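Local coordinates for protein MgGH51 (Meripilus giganteus, PDB 6ZPV) that probably hydrolyses terminal alpha-L-arabinofuranosyl residues from arabinose-containing glycans, acting as a family GH51 alpha-L-arabinofuranosidase, at residues A[76-81]-A[192-197]; A[570-575]-A[622-627]. All blocks are in the same frame, centred on the assembly; numbering follows the deposited sequence.

Contact 1 of 2, residues A[76-81]-A[192-197]; sequences NALPNS and FAMFSL
Leu78 and Met194 meet here through their side chains, which cross obliquely. The methyl CD1 of Leu78 comes to 3.6 Å from Met194 SD and also touches CB and CG of the same methionine. Met194 sends CG anti to its backbone N (chi1 -168°), and a bend at chi2 (54°) brings the sulfur round against the leucine. Further along, Ser81 packs through its backbone and its CB: its CA lies 3.3 Å from Phe192 O. Its hydroxyl is occupied elsewhere, by a hydrogen bond to Asp70 OD2. No direct hydrogen bond joins the two segments; instead one water bridges the backbones, donating to Asn80 O at 3.0 Å and accepting from Met194 N at 3.1 Å. It fills in where the antiparallel pairing gives way to the loop that carries Leu78. Regular pairing starts next door, with backbone bonding between Phe192 and Leu82. Strands 80-85 and 189-198 are neighbours in a five-stranded antiparallel sheet, with 64-69 beyond the first and 112-119 beyond the second. Phe192 meets Phe96 edge-to-face and also touches Leu130, so this sheet packs on a second five-stranded one as a beta-sandwich.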
loop_
_atom_site.group_PDB
_atom_site.type_symbol
_atom_site.label_atom_id
_atom_site.label_comp_id
_atom_site.label_asym_id
_atom_site.label_seq_id
_atom_site.Cartn_x
_atom_site.Cartn_y
_atom_site.Cartn_z
ATOM N N ASN A 76 -28.590 -4.158 -3.906
ATOM C CA ASN A 76 -28.461 -3.464 -5.187
ATOM C C ASN A 76 -27.007 -3.039 -5.419
ATOM O O ASN A 76 -26.662 -2.767 -6.587
ATOM C CB ASN A 76 -29.426 -2.326 -5.328
ATOM C CG ASN A 76 -30.809 -2.762 -5.756
ATOM O OD1 ASN A 76 -31.348 -2.199 -6.783
ATOM N ND2 ASN A 76 -31.421 -3.619 -5.031
ATOM N N ALA A 77 -26.162 -2.992 -4.404
ATOM C CA ALA A 77 -24.727 -2.702 -4.596
ATOM C C ALA A 77 -24.005 -3.904 -5.227
ATOM O O ALA A 77 -22.896 -3.701 -5.713
ATOM C CB ALA A 77 -24.074 -2.332 -3.283
ATOM N N LEU A 78 -24.595 -5.080 -5.159
ATOM C CA LEU A 78 -24.025 -6.347 -5.642
ATOM C C LEU A 78 -25.034 -7.013 -6.559
ATOM O O LEU A 78 -25.622 -8.068 -6.219
ATOM C CB LEU A 78 -23.626 -7.258 -4.455
ATOM C CG LEU A 78 -22.567 -6.651 -3.508
ATOM C CD1 LEU A 78 -22.366 -7.601 -2.318
ATOM C CD2 LEU A 78 -21.240 -6.393 -4.229
ATOM N N PRO A 79 -25.222 -6.447 -7.771
ATOM C CA PRO A 79 -26.317 -6.926 -8.629
ATOM C C PRO A 79 -26.087 -8.287 -9.279
ATOM O O PRO A 79 -27.047 -8.857 -9.819
ATOM C CB PRO A 79 -26.389 -5.828 -9.702
ATOM C CG PRO A 79 -24.979 -5.265 -9.752
ATOM C CD PRO A 79 -24.587 -5.254 -8.305
ATOM N N ASN A 80 -24.848 -8.795 -9.242
ATOM C CA ASN A 80 -24.535 -10.066 -9.889
ATOM C C ASN A 80 -24.489 -11.182 -8.874
ATOM O O ASN A 80 -24.049 -11.021 -7.763
ATOM C CB ASN A 80 -23.182 -9.935 -10.605
ATOM C CG ASN A 80 -23.184 -8.943 -11.762
ATOM O OD1 ASN A 80 -24.230 -8.730 -12.401
ATOM N ND2 ASN A 80 -21.996 -8.360 -12.024
ATOM N N SER A 81 -24.923 -12.360 -9.337
ATOM C CA SER A 81 -24.895 -13.608 -8.585
ATOM C C SER A 81 -24.242 -14.721 -9.394
ATOM O O SER A 81 -24.295 -14.685 -10.641
ATOM C CB SER A 81 -26.298 -14.068 -8.181
ATOM O OG SER A 81 -26.892 -13.124 -7.327
ATOM N N PHE A 192 -25.802 -17.745 -5.651
ATOM C CA PHE A 192 -24.855 -17.349 -4.601
ATOM C C PHE A 192 -24.388 -15.927 -4.810
ATOM O O PHE A 192 -24.310 -15.472 -5.979
ATOM C CB PHE A 192 -23.625 -18.274 -4.605
ATOM C CG PHE A 192 -23.853 -19.707 -4.203
ATOM C CD1 PHE A 192 -23.746 -20.063 -2.887
ATOM C CD2 PHE A 192 -24.130 -20.703 -5.166
ATOM C CE1 PHE A 192 -23.923 -21.389 -2.512
ATOM C CE2 PHE A 192 -24.287 -22.009 -4.760
ATOM C CZ PHE A 192 -24.183 -22.354 -3.446
ATOM N N ALA A 193 -24.002 -15.272 -3.739
ATOM C CA ALA A 193 -23.459 -13.917 -3.836
ATOM C C ALA A 193 -22.538 -13.675 -2.655
ATOM O O ALA A 193 -22.644 -14.348 -1.626
ATOM C CB ALA A 193 -24.575 -12.870 -3.881
ATOM N N MET A 194 -21.702 -12.637 -2.798
ATOM C CA MET A 194 -20.939 -12.095 -1.653
ATOM C C MET A 194 -20.240 -13.212 -0.872
ATOM O O MET A 194 -20.449 -13.405 0.329
ATOM C CB MET A 194 -21.845 -11.237 -0.756
ATOM C CG MET A 194 -21.187 -10.398 0.292
ATOM S SD MET A 194 -19.886 -9.268 -0.290
ATOM C CE MET A 194 -18.402 -10.132 0.257
ATOM N N PHE A 195 -19.311 -13.873 -1.544
ATOM C CA PHE A 195 -18.430 -14.854 -0.881
ATOM C C PHE A 195 -17.304 -14.158 -0.156
ATOM O O PHE A 195 -16.866 -13.076 -0.553
ATOM C CB PHE A 195 -17.806 -15.759 -1.941
ATOM C CG PHE A 195 -18.751 -16.656 -2.702
ATOM C CD1 PHE A 195 -19.017 -17.945 -2.237
ATOM C CD2 PHE A 195 -19.323 -16.284 -3.902
ATOM C CE1 PHE A 195 -19.806 -18.848 -2.954
ATOM C CE2 PHE A 195 -20.126 -17.181 -4.619
ATOM C CZ PHE A 195 -20.369 -18.444 -4.150
ATOM N N SER A 196 -16.743 -14.842 0.840
ATOM C CA SER A 196 -15.556 -14.313 1.512
ATOM C C SER A 196 -14.788 -15.431 2.223
ATOM O O SER A 196 -15.418 -16.324 2.819
ATOM C CB SER A 196 -15.950 -13.243 2.525
ATOM O OG SER A 196 -14.823 -12.699 3.218
ATOM N N LEU A 197 -13.466 -15.359 2.212
ATOM C CA LEU A 197 -12.632 -16.220 3.016
ATOM C C LEU A 197 -11.486 -15.407 3.594
ATOM O O LEU A 197 -10.690 -14.848 2.825
ATOM C CB LEU A 197 -12.079 -17.406 2.203
ATOM C CG LEU A 197 -11.254 -18.405 3.006
ATOM C CD1 LEU A 197 -12.093 -19.230 3.945
ATOM C CD2 LEU A 197 -10.442 -19.322 2.108
HETATM O O HOH W 1 -22.237 -11.066 -5.406
#

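Contact 2 of 2, residues A[570-575]-A[622-627]; sequences NSVSST and ITVTTN. With SO4 (sulfate ion), chain H.
Ser573 turns its hydroxyl toward Val624 and Thr625 by placing OG between its own backbone N and carbonyl carbon (chi1 59°), the crowded position. There OG accepts from Thr625 N at 3.0 Å, nearly straight at 172°, and donates to Thr575 O at 2.8 Å, so a side-chain oxygen takes the N-H that a backbone carbonyl might. An alanine here would probably leave the Thr625 N-H and the Thr575 carbonyl without these mates and let the 573-575 loop move more freely. The backbone of Ser573 joins in too, its N giving a 2.9 Å bond to Thr625 O in the carbonyl plane. Val572 and Thr626 lie side by side, with Val572 CG2 4.1 Å from Thr626 CG2. At the chain end, Asn570 and Ser571 both face Asn627 in a classic beta bulge. Ser571 N reaches Asn627 O at 3.1 Å from above the carboxylate plane, Asn570 N adds a weak bond, and Asn627 N returns one to Ser571 O. A water links Ser571 OG to Thr625 O, and a sulfate, probably from the crystallisation liquor, accepts from Ser574 N. The C-terminal carboxylate is thus met by neutral N-H donors, which would probably help to stabilise its negative charge and hold the last residue to the loop.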
loop_
_atom_site.group_PDB
_atom_site.type_symbol
_atom_site.label_atom_id
_atom_site.label_comp_id
_atom_site.label_asym_id
_atom_site.label_seq_id
_atom_site.Cartn_x
_atom_site.Cartn_y
_atom_site.Cartn_z
ATOM N N ASN A 570 31.548 17.071 23.628
ATOM C CA ASN A 570 32.066 16.782 24.986
ATOM C C ASN A 570 32.476 15.320 25.118
ATOM O O ASN A 570 33.595 15.028 25.664
ATOM C CB ASN A 570 31.022 17.113 26.035
ATOM C CG ASN A 570 30.732 18.587 26.029
ATOM O OD1 ASN A 570 31.650 19.371 26.183
ATOM N ND2 ASN A 570 29.490 18.964 25.800
ATOM N N SER A 571 31.601 14.433 24.720
ATOM C CA SER A 571 31.844 12.977 24.827
ATOM C C SER A 571 31.313 12.259 23.611
ATOM O O SER A 571 30.226 12.662 23.069
ATOM C CB SER A 571 31.283 12.416 26.042
ATOM O OG SER A 571 29.905 12.600 26.083
ATOM N N VAL A 572 31.971 11.181 23.208
ATOM C CA VAL A 572 31.483 10.255 22.153
ATOM C C VAL A 572 31.747 8.855 22.718
ATOM O O VAL A 572 32.859 8.561 23.276
ATOM C CB VAL A 572 32.198 10.435 20.810
ATOM C CG1 VAL A 572 31.753 9.436 19.746
ATOM C CG2 VAL A 572 32.079 11.865 20.337
ATOM N N SER A 573 30.802 7.960 22.566
ATOM C CA SER A 573 30.974 6.573 22.982
ATOM C C SER A 573 32.201 5.960 22.324
ATOM O O SER A 573 32.572 6.282 21.229
ATOM C CB SER A 573 29.716 5.806 22.692
ATOM O OG SER A 573 29.343 5.813 21.325
ATOM N N SER A 574 32.805 4.999 23.061
ATOM C CA SER A 574 34.016 4.273 22.628
ATOM C C SER A 574 33.708 3.170 21.640
ATOM O O SER A 574 34.634 2.630 21.045
ATOM C CB SER A 574 34.769 3.725 23.880
ATOM O OG SER A 574 35.282 4.863 24.574
ATOM N N THR A 575 32.428 2.754 21.583
ATOM C CA THR A 575 31.948 1.787 20.599
ATOM C C THR A 575 30.664 2.317 19.968
ATOM O O THR A 575 30.024 3.234 20.507
ATOM C CB THR A 575 31.691 0.405 21.235
ATOM O OG1 THR A 575 30.630 0.537 22.185
ATOM C CG2 THR A 575 32.918 -0.188 21.867
ATOM N N ILE A 622 26.138 4.091 11.072
ATOM C CA ILE A 622 26.976 3.991 12.276
ATOM C C ILE A 622 26.233 4.744 13.364
ATOM O O ILE A 622 25.901 5.943 13.170
ATOM C CB ILE A 622 28.403 4.543 12.066
ATOM C CG1 ILE A 622 29.115 3.673 11.046
ATOM C CG2 ILE A 622 29.141 4.570 13.418
ATOM C CD1 ILE A 622 30.490 4.208 10.607
ATOM N N THR A 623 25.966 4.101 14.512
ATOM C CA THR A 623 25.275 4.738 15.641
ATOM C C THR A 623 26.237 4.826 16.813
ATOM O O THR A 623 26.721 3.773 17.299
ATOM C CB THR A 623 24.013 3.981 16.023
ATOM O OG1 THR A 623 23.169 3.843 14.866
ATOM C CG2 THR A 623 23.261 4.689 17.117
ATOM N N VAL A 624 26.452 6.025 17.302
ATOM C CA VAL A 624 27.266 6.285 18.511
ATOM C C VAL A 624 26.411 7.117 19.466
ATOM O O VAL A 624 25.343 7.612 19.079
ATOM C CB VAL A 624 28.577 7.017 18.132
ATOM C CG1 VAL A 624 29.454 6.092 17.328
ATOM C CG2 VAL A 624 28.384 8.350 17.446
ATOM N N THR A 625 26.867 7.300 20.682
ATOM C CA THR A 625 26.248 8.247 21.629
ATOM C C THR A 625 27.144 9.477 21.701
ATOM O O THR A 625 28.342 9.337 21.933
ATOM C CB THR A 625 25.954 7.610 22.966
ATOM O OG1 THR A 625 25.109 6.479 22.754
ATOM C CG2 THR A 625 25.281 8.561 23.893
ATOM N N THR A 626 26.540 10.670 21.620
ATOM C CA THR A 626 27.287 11.946 21.752
ATOM C C THR A 626 26.600 12.854 22.766
ATOM O O THR A 626 25.366 12.815 22.880
ATOM C CB THR A 626 27.448 12.670 20.418
ATOM O OG1 THR A 626 26.182 13.138 19.974
ATOM C CG2 THR A 626 28.106 11.814 19.371
ATOM N N ASN A 627 27.392 13.697 23.403
ATOM C CA ASN A 627 26.869 14.795 24.258
ATOM C C ASN A 627 27.869 15.957 24.193
ATOM O O ASN A 627 29.002 15.765 23.734
ATOM C CB ASN A 627 26.518 14.345 25.696
ATOM C CG ASN A 627 25.382 13.335 25.856
ATOM O OD1 ASN A 627 24.203 13.735 25.908
ATOM N ND2 ASN A 627 25.710 12.036 26.018
ATOM O OXT ASN A 627 27.522 17.084 24.633
HETATM S S SO4 H . 31.736 4.745 26.806
HETATM O O1 SO4 H . 30.995 5.972 26.806
HETATM O O2 SO4 H . 31.464 4.107 25.513
HETATM O O3 SO4 H . 33.125 5.144 26.719
HETATM O O4 SO4 H . 31.587 4.056 27.994
HETATM O O HOH W 2 28.872 10.035 24.900
#

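Overall arrangement
Contact 1 comes first along the chain and closes before contact 2 opens. Their centres are 61 Å apart, on opposite sides of the chain's centre, with about 41 Å between nearest atoms, and they share no sheet. Contact 1 belongs to a beta-sandwich built from residues before about 200. Contact 2 extends the seven-stranded antiparallel sheet, where the loop before strand 575-582 runs beside the end of strand 618-625; strand 11-12 edges that same sheet. Of the eight-stranded parallel sheet, strand 20-21 precedes contact 1 and the other seven strands fall between the contacts. Both thus lie in separate beta regions outside it, consistent with beta domains attached to the catalytic barrel of GH51 enzymes.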